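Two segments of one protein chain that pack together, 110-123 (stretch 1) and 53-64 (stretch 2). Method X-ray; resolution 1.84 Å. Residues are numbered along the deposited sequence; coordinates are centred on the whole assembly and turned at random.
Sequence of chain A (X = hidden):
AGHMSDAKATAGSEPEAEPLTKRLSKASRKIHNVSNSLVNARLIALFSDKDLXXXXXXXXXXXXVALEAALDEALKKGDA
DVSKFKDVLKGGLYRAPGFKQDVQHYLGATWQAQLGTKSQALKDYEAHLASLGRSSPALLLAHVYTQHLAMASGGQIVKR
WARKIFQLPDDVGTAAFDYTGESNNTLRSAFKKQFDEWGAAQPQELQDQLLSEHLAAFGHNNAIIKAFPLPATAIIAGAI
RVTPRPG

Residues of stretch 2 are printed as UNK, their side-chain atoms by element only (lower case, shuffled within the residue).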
# COMPACT_ATOMS: atom_id res chain seq x y z
N THR A 110 19.29 13.83 5.44
CA THR A 110 19.24 12.89 6.57
C THR A 110 17.89 12.23 6.72
O THR A 110 17.51 11.82 7.82
CB THR A 110 19.61 13.59 7.87
OG1 THR A 110 18.68 14.66 8.10
CG2 THR A 110 21.03 14.16 7.76
N TRP A 111 17.17 12.06 5.61
CA TRP A 111 15.85 11.43 5.65
C TRP A 111 15.82 10.10 6.40
O TRP A 111 14.89 9.83 7.16
CB TRP A 111 15.29 11.23 4.23
CG TRP A 111 16.05 10.28 3.34
CD1 TRP A 111 17.05 10.60 2.48
CD2 TRP A 111 15.83 8.87 3.19
NE1 TRP A 111 17.49 9.48 1.81
CE2 TRP A 111 16.76 8.40 2.24
CE3 TRP A 111 14.95 7.96 3.79
CZ2 TRP A 111 16.83 7.06 1.86
CZ3 TRP A 111 15.03 6.63 3.41
CH2 TRP A 111 15.96 6.19 2.46
N GLN A 112 16.85 9.27 6.22
CA GLN A 112 16.81 7.95 6.82
C GLN A 112 16.85 8.02 8.34
O GLN A 112 16.09 7.31 9.02
CB GLN A 112 17.96 7.10 6.29
CG GLN A 112 17.85 5.64 6.64
CD GLN A 112 18.70 4.80 5.72
OE1 GLN A 112 19.92 4.98 5.65
NE2 GLN A 112 18.07 3.89 5.00
N ALA A 113 17.70 8.89 8.89
CA ALA A 113 17.69 9.14 10.33
C ALA A 113 16.38 9.74 10.81
O ALA A 113 15.90 9.38 11.89
CB ALA A 113 18.83 10.06 10.71
N GLN A 114 15.78 10.65 10.03
CA GLN A 114 14.55 11.29 10.49
C GLN A 114 13.38 10.32 10.49
O GLN A 114 12.37 10.58 11.14
CB GLN A 114 14.17 12.51 9.64
CG GLN A 114 15.32 13.34 9.14
CD GLN A 114 14.94 14.77 8.76
OE1 GLN A 114 13.86 15.02 8.25
NE2 GLN A 114 15.90 15.69 8.88
N LEU A 115 13.49 9.20 9.78
CA LEU A 115 12.44 8.19 9.84
C LEU A 115 12.45 7.45 11.18
O LEU A 115 11.48 6.76 11.51
CB LEU A 115 12.58 7.18 8.70
CG LEU A 115 12.27 7.70 7.29
CD1 LEU A 115 12.12 6.52 6.33
CD2 LEU A 115 11.01 8.56 7.29
N GLY A 116 13.53 7.59 11.93
CA GLY A 116 13.60 7.05 13.28
C GLY A 116 13.73 5.54 13.36
O GLY A 116 14.45 4.93 12.58
N THR A 117 13.04 4.93 14.32
CA THR A 117 13.05 3.48 14.41
C THR A 117 11.72 2.91 13.95
O THR A 117 10.67 3.51 14.15
CB THR A 117 13.33 2.99 15.85
OG1 THR A 117 12.29 3.45 16.72
CG2 THR A 117 14.65 3.53 16.35
N LYS A 118 11.76 1.74 13.33
CA LYS A 118 10.52 1.10 12.90
C LYS A 118 9.73 0.64 14.11
O LYS A 118 10.29 0.06 15.04
CB LYS A 118 10.82 -0.09 11.99
CG LYS A 118 11.66 0.28 10.78
CD LYS A 118 11.75 -0.90 9.81
CE LYS A 118 12.63 -0.56 8.63
NZ LYS A 118 12.77 -1.70 7.70
N SER A 119 8.42 0.87 14.09
CA SER A 119 7.54 0.33 15.13
C SER A 119 7.52 -1.19 15.08
O SER A 119 7.87 -1.79 14.07
CB SER A 119 6.11 0.87 14.96
OG SER A 119 5.52 0.40 13.76
N GLN A 120 7.09 -1.82 16.17
CA GLN A 120 6.95 -3.27 16.16
C GLN A 120 5.88 -3.64 15.13
O GLN A 120 6.00 -4.65 14.43
CB GLN A 120 6.59 -3.81 17.54
CG GLN A 120 6.68 -5.32 17.61
CD GLN A 120 8.07 -5.84 17.29
OE1 GLN A 120 9.07 -5.36 17.84
NE2 GLN A 120 8.15 -6.80 16.38
N ALA A 121 4.84 -2.81 15.04
CA ALA A 121 3.75 -3.07 14.09
C ALA A 121 4.27 -3.15 12.65
O ALA A 121 3.86 -4.02 11.88
CB ALA A 121 2.68 -1.99 14.21
N LEU A 122 5.17 -2.24 12.30
CA LEU A 122 5.74 -2.24 10.96
C LEU A 122 6.63 -3.47 10.75
O LEU A 122 6.56 -4.13 9.72
CB LEU A 122 6.55 -0.96 10.72
CG LEU A 122 7.36 -0.92 9.41
CD1 LEU A 122 6.45 -1.10 8.20
CD2 LEU A 122 8.13 0.38 9.28
N LYS A 123 7.46 -3.76 11.74
CA LYS A 123 8.35 -4.92 11.64
C LYS A 123 7.56 -6.22 11.51
O LYS A 123 7.94 -7.12 10.74
CB LYS A 123 9.30 -4.98 12.84
CG LYS A 123 10.31 -3.82 12.83
CD LYS A 123 11.35 -3.91 13.95
CE LYS A 123 10.78 -3.54 15.30
NZ LYS A 123 11.85 -3.56 16.34
N UNK A 53 4.38 14.80 8.05
CA UNK A 53 3.75 14.14 6.92
C UNK A 53 4.70 13.12 6.27
O UNK A 53 4.34 11.96 6.04
o UNK A 53 1.49 13.09 0.98
c UNK A 53 3.63 14.65 3.47
c UNK A 53 3.31 15.20 5.90
c UNK A 53 3.18 14.14 2.27
c UNK A 53 1.10 13.56 3.29
c UNK A 53 1.92 13.60 2.18
c UNK A 53 1.55 14.08 4.49
c UNK A 53 2.82 14.63 4.60
N UNK A 54 5.92 13.56 6.00
CA UNK A 54 6.89 12.72 5.30
C UNK A 54 7.37 11.55 6.16
O UNK A 54 7.61 10.45 5.65
c UNK A 54 8.09 13.57 4.85
N UNK A 55 7.53 11.78 7.46
CA UNK A 55 7.85 10.68 8.37
C UNK A 55 6.76 9.62 8.37
O UNK A 55 7.05 8.41 8.41
c UNK A 55 10.15 13.75 11.15
n UNK A 55 10.98 14.24 12.29
c UNK A 55 8.07 11.18 9.80
c UNK A 55 9.48 11.62 10.04
c UNK A 55 9.64 12.32 11.37
N UNK A 56 5.51 10.06 8.33
CA UNK A 56 4.38 9.14 8.27
C UNK A 56 4.38 8.37 6.95
O UNK A 56 4.16 7.16 6.94
c UNK A 56 3.07 9.89 8.47
N UNK A 57 4.63 9.07 5.84
CA UNK A 57 4.81 8.41 4.53
C UNK A 57 5.88 7.34 4.59
O UNK A 57 5.76 6.28 3.96
c UNK A 57 5.18 9.42 3.44
c UNK A 57 4.15 10.30 2.74
c UNK A 57 4.82 11.04 1.59
c UNK A 57 2.98 9.50 2.22
N UNK A 58 6.95 7.64 5.32
CA UNK A 58 8.06 6.71 5.48
C UNK A 58 7.66 5.34 6.02
O UNK A 58 8.25 4.35 5.63
N UNK A 59 6.66 5.28 6.89
CA UNK A 59 6.15 4.00 7.37
C UNK A 59 5.70 3.15 6.21
O UNK A 59 6.01 1.97 6.11
s UNK A 59 5.45 5.00 9.84
c UNK A 59 4.97 4.19 8.33
N UNK A 60 4.97 3.78 5.31
CA UNK A 60 4.43 3.03 4.20
C UNK A 60 5.40 2.89 3.04
O UNK A 60 5.24 2.01 2.19
c UNK A 60 1.32 2.18 4.73
c UNK A 60 2.05 3.35 4.82
c UNK A 60 0.39 1.84 5.71
c UNK A 60 1.90 4.14 5.95
c UNK A 60 0.97 3.80 6.94
c UNK A 60 3.09 3.66 3.81
c UNK A 60 0.22 2.65 6.81
N UNK A 61 6.44 3.71 3.03
CA UNK A 61 7.57 3.46 2.15
C UNK A 61 8.07 2.04 2.45
O UNK A 61 8.21 1.21 1.54
c UNK A 61 11.10 3.94 2.70
c UNK A 61 12.35 3.54 2.23
o UNK A 61 13.78 2.89 0.44
c UNK A 61 11.48 3.43 0.00
c UNK A 61 10.22 3.82 0.49
c UNK A 61 10.02 4.08 1.84
c UNK A 61 8.67 4.51 2.36
c UNK A 61 12.53 3.29 0.89
N UNK A 62 8.29 1.75 3.73
CA UNK A 62 8.76 0.42 4.12
C UNK A 62 7.74 -0.67 3.85
O UNK A 62 8.13 -1.79 3.50
c UNK A 62 12.77 1.61 5.40
c UNK A 62 12.77 2.64 6.32
c UNK A 62 10.45 2.24 6.76
c UNK A 62 11.61 0.88 5.17
c UNK A 62 9.16 0.39 5.60
o UNK A 62 13.92 3.38 6.56
c UNK A 62 10.43 1.19 5.85
c UNK A 62 11.61 2.97 7.00
N UNK A 63 6.46 -0.38 4.04
CA UNK A 63 5.43 -1.37 3.70
C UNK A 63 5.54 -1.74 2.23
O UNK A 63 5.61 -2.92 1.85
c UNK A 63 4.01 -0.87 4.01
c UNK A 63 3.80 -0.71 5.53
c UNK A 63 2.96 -1.84 3.40
N UNK A 64 5.57 -0.73 1.37
CA UNK A 64 5.65 -1.05 -0.05
C UNK A 64 7.00 -1.64 -0.47
O UNK A 64 7.03 -2.47 -1.37
c UNK A 64 5.30 0.19 -0.90
c UNK A 64 3.82 0.45 -0.95
c UNK A 64 1.62 -0.10 -1.78
c UNK A 64 3.24 1.40 -0.13
c UNK A 64 3.00 -0.31 -1.76
c UNK A 64 1.86 1.62 -0.14
c UNK A 64 1.06 0.86 -0.96
O HOH W 1 8.72 6.80 9.77
O HOH W 2 13.98 3.58 9.48

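Position 53 carries one carbon, then a six-carbon ring bearing an oxygen, and lies beyond the reach of stretch 1: Tyr 53. At position 54 a single side-chain carbon marks Ala 54; what meets stretch 1 is its backbone, with O 4.2 Å from Leu 115 CD2.

Position 55 has four carbons in a row ending in nitrogen, so it is Lys 55. Its chain runs past the backbone of Gln 114, Lys 55 CD lying 3.2 Å from Gln 114 O, a contact of carbon rather than of the amine. Position 56, one carbon pointing away from stretch 1, is Ala 56. Position 57 has four carbons forked at the second, and their end leads away from the contact: Leu 57.

Position 58 has no side-chain atoms and is Gly 58. Here the rule is strict: an ideal CB would sit 2.4 Å from Leu 115 CD2, a clash, whereas the bare CA lets that methyl settle 3.9 Å away. Position 59, one carbon then sulfur, is Cys 59; its backbone O lies 3.7 Å from Leu 122 CD1. Position 60 shows one carbon and a plain six-carbon ring, pointing away: Phe 60.

Position 61 has one carbon, then a six-carbon ring bearing an oxygen, pointing toward stretch 1, and is Tyr 61; its CE2 approaches Trp 111 CZ3 at 4.3 Å, obliquely. Position 62 has the same atoms, one carbon and an oxygen-bearing ring, but lies among Leu 115, Lys 118 and Leu 122. It is Tyr 62, with the largest area covered of any residue here. Lys 118 crosses one face of its ring, CE 3.7 Å from the centroid and almost on the normal, NZ at 4.1 Å in a cation-pi contact. Leu 115 CD1 packs 3.6 Å from Tyr 62 CE2, and Leu 122 CD2 3.8 Å from Tyr 62 CB.

Position 63, three carbons branched at the first, is Val 63, whose CG2 meets Leu 122 CD1 at 3.8 Å. Position 64, one carbon, then a six-carbon ring, out of reach, is Phe 64.

No direct hydrogen bond crosses the contact; it is made by apolar packing and by Lys 118 over the ring of Tyr 62. Leu 115 uses the space left at Gly 58, and Leu 122 packs against Tyr 62 and Val 63. Between these leucines the chain turns through Gly 116, with positive phi, and restarts as a helix where Ser 119 OG caps Leu 122 N at 3.0 Å. Water adds polar links: one molecule donates to Lys 55 O at 2.7 Å and Leu 115 O at 3.3 Å, and a second joins Tyr 62 OH at 2.9 Å to Gly 116 O, weakly, at 3.4 Å.

Stretch 2 53-64: YAKALGCFYYVF
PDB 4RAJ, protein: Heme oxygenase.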